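Local coordinates for epimerase family protein SDR39U1 (Homo sapiens, PDB 4B4O) that binds NADPH and is a putative NADP-dependent oxidoreductase of the short-chain dehydrogenase/reductase superfamily, at residues T117-E122 and K266-R271. The protein carries 3 engineered substitutions. Sequence-based numbering, arbitrary orientation.
Sequences TAEYDE and KVIPRR. Engineered in segment 266-271: R270 (natural residue Gln).
Y120 and V267 form a single parallel bridge between two chains that are extended where they pair, at 118-121 and 266-268; the runs 118-122 and 266-271 differ in direction by 23°. Y120 N donates to K266 O at 2.9 Å, and I268 N returns an almost straight bond to Y120 O at 2.8 Å; both acceptors are met nearly along their C=O axes. One residue earlier the pairing passes to a water, which donates to A118 O and accepts from K266 N. E119, D121, K266, I268 and R270 line one side of this junction. E119, its CG anti to the backbone N, runs out extended beside K266, which points the same way; they form a salt bridge whose hydrogen bond, K266 NZ to E119 OE1 at 3.4 Å, is weak. The aliphatic part of E119 also crosses the I268 side chain obliquely, with I268 CD1 against its CG and carboxylate. Further along, the engineered R270 turns its NE/NH2 edge to D121, and both nitrogens grip the same oxygen: NE reaches OD2 at 2.7 Å and NH2 reaches OD2 at 2.9 Å. OD2 lies in the guanidinium plane, yet the carboxylate is tilted 68° to it, so NE uses the anti lone pair while NH2 comes from above the carboxylate plane. E122, bent at chi2 (88°), carries its carboxylate to the start of helix 270-274. There R271 N donates to OE1 at 2.9 Å, from above the carboxylate plane, while OE2 accepts from N216 N. The R271 aliphatic chain crosses E122 obliquely, and its NE bonds V214 O. Thus the loop between strand 102-108 and helix 131-143, in the Rossmann-type epimerase family region, is joined to the lead-in and first residues of helix 270-274, in the DUF1731 region, with E122 and R271 both tied to strand 213-217.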
loop_
_atom_site.group_PDB
_atom_site.type_symbol
_atom_site.label_atom_id
_atom_site.label_comp_id
_atom_site.label_asym_id
_atom_site.label_seq_id
_atom_site.Cartn_x
_atom_site.Cartn_y
_atom_site.Cartn_z
ATOM N N THR A 117 -11.956 -4.900 -18.867
ATOM C CA THR A 117 -12.257 -3.831 -19.820
ATOM C C THR A 117 -12.249 -2.423 -19.197
ATOM O O THR A 117 -11.950 -1.468 -19.887
ATOM C CB THR A 117 -13.636 -4.079 -20.470
ATOM O OG1 THR A 117 -14.653 -4.018 -19.453
ATOM C CG2 THR A 117 -13.670 -5.461 -21.196
ATOM N N ALA A 118 -12.602 -2.292 -17.919
ATOM C CA ALA A 118 -12.761 -0.974 -17.310
ATOM C C ALA A 118 -11.425 -0.276 -17.094
ATOM O O ALA A 118 -10.352 -0.901 -17.136
ATOM C CB ALA A 118 -13.512 -1.053 -15.992
ATOM N N GLU A 119 -11.515 1.027 -16.876
ATOM C CA GLU A 119 -10.376 1.876 -16.592
ATOM C C GLU A 119 -10.770 2.852 -15.483
ATOM O O GLU A 119 -11.804 3.500 -15.566
ATOM C CB GLU A 119 -9.962 2.623 -17.865
ATOM C CG GLU A 119 -8.899 3.676 -17.653
ATOM C CD GLU A 119 -8.339 4.244 -18.960
ATOM O OE1 GLU A 119 -7.579 3.502 -19.664
ATOM O OE2 GLU A 119 -8.590 5.455 -19.225
ATOM N N TYR A 120 -9.945 2.967 -14.458
ATOM C CA TYR A 120 -10.289 3.744 -13.280
ATOM C C TYR A 120 -9.277 4.845 -13.027
ATOM O O TYR A 120 -8.094 4.660 -13.268
ATOM C CB TYR A 120 -10.329 2.825 -12.052
ATOM C CG TYR A 120 -11.298 1.664 -12.183
ATOM C CD1 TYR A 120 -12.642 1.838 -11.923
ATOM C CD2 TYR A 120 -10.863 0.408 -12.583
ATOM C CE1 TYR A 120 -13.525 0.801 -12.059
ATOM C CE2 TYR A 120 -11.747 -0.638 -12.724
ATOM C CZ TYR A 120 -13.074 -0.435 -12.464
ATOM O OH TYR A 120 -13.980 -1.459 -12.563
ATOM N N ASP A 121 -9.754 5.975 -12.507
ATOM C CA ASP A 121 -8.879 6.947 -11.851
ATOM C C ASP A 121 -9.394 7.277 -10.461
ATOM O O ASP A 121 -10.315 6.636 -9.965
ATOM C CB ASP A 121 -8.630 8.187 -12.725
ATOM C CG ASP A 121 -9.836 9.104 -12.858
ATOM O OD1 ASP A 121 -10.849 8.910 -12.181
ATOM O OD2 ASP A 121 -9.756 10.037 -13.693
ATOM N N GLU A 122 -8.818 8.295 -9.838
ATOM C CA GLU A 122 -9.125 8.631 -8.434
ATOM C C GLU A 122 -10.572 9.071 -8.212
ATOM O O GLU A 122 -11.054 9.061 -7.102
ATOM C CB GLU A 122 -8.154 9.698 -7.903
ATOM C CG GLU A 122 -6.712 9.200 -7.782
ATOM C CD GLU A 122 -5.870 9.351 -9.044
ATOM O OE1 GLU A 122 -6.375 9.712 -10.133
ATOM O OE2 GLU A 122 -4.648 9.149 -8.932
ATOM N N LYS A 266 -7.480 -1.899 -14.036
ATOM C CA LYS A 266 -6.610 -0.963 -14.744
ATOM C C LYS A 266 -6.737 0.400 -14.065
ATOM O O LYS A 266 -7.793 1.029 -14.108
ATOM C CB LYS A 266 -6.996 -0.916 -16.218
ATOM C CG LYS A 266 -6.380 0.204 -17.050
ATOM C CD LYS A 266 -4.853 0.214 -17.074
ATOM C CE LYS A 266 -4.297 1.220 -18.118
ATOM N NZ LYS A 266 -5.002 1.351 -19.451
ATOM N N VAL A 267 -5.683 0.844 -13.391
ATOM C CA VAL A 267 -5.761 2.056 -12.596
ATOM C C VAL A 267 -4.788 3.097 -13.144
ATOM O O VAL A 267 -3.587 2.858 -13.201
ATOM C CB VAL A 267 -5.495 1.790 -11.088
ATOM C CG1 VAL A 267 -5.634 3.081 -10.294
ATOM C CG2 VAL A 267 -6.479 0.755 -10.536
ATOM N N ILE A 268 -5.319 4.288 -13.443
ATOM C CA ILE A 268 -4.514 5.443 -13.830
ATOM C C ILE A 268 -4.262 6.390 -12.645
ATOM O O ILE A 268 -5.177 6.743 -11.906
ATOM C CB ILE A 268 -5.204 6.210 -14.947
ATOM C CG1 ILE A 268 -5.402 5.273 -16.135
ATOM C CG2 ILE A 268 -4.396 7.433 -15.310
ATOM C CD1 ILE A 268 -6.426 5.791 -17.140
ATOM N N PRO A 269 -3.007 6.822 -12.475
ATOM C CA PRO A 269 -2.660 7.769 -11.435
ATOM C C PRO A 269 -2.770 9.189 -11.962
ATOM O O PRO A 269 -1.762 9.894 -12.075
ATOM C CB PRO A 269 -1.211 7.404 -11.125
ATOM C CG PRO A 269 -0.656 6.942 -12.428
ATOM C CD PRO A 269 -1.815 6.419 -13.247
ATOM N N ARG A 270 -3.992 9.602 -12.285
ATOM C CA ARG A 270 -4.212 10.917 -12.897
ATOM C C ARG A 270 -3.908 12.029 -11.903
ATOM O O ARG A 270 -3.088 12.904 -12.161
ATOM C CB ARG A 270 -5.644 11.071 -13.427
ATOM C CG ARG A 270 -5.782 12.298 -14.292
ATOM C CD ARG A 270 -7.051 12.492 -15.095
ATOM N NE ARG A 270 -7.846 11.296 -15.205
ATOM C CZ ARG A 270 -7.667 10.336 -16.134
ATOM N NH1 ARG A 270 -6.672 10.375 -17.009
ATOM N NH2 ARG A 270 -8.491 9.298 -16.157
ATOM N N ARG A 271 -4.557 11.950 -10.750
ATOM C CA ARG A 271 -4.380 12.945 -9.714
ATOM C C ARG A 271 -2.972 12.912 -9.128
ATOM O O ARG A 271 -2.423 13.948 -8.763
ATOM C CB ARG A 271 -5.484 12.818 -8.650
ATOM C CG ARG A 271 -6.807 13.333 -9.193
ATOM C CD ARG A 271 -7.920 13.511 -8.188
ATOM N NE ARG A 271 -7.433 13.699 -6.834
ATOM C CZ ARG A 271 -7.107 14.851 -6.270
ATOM N NH1 ARG A 271 -7.192 15.989 -6.925
ATOM N NH2 ARG A 271 -6.674 14.854 -5.023
HETATM O O HOH W 1 -10.028 -2.716 -15.123
#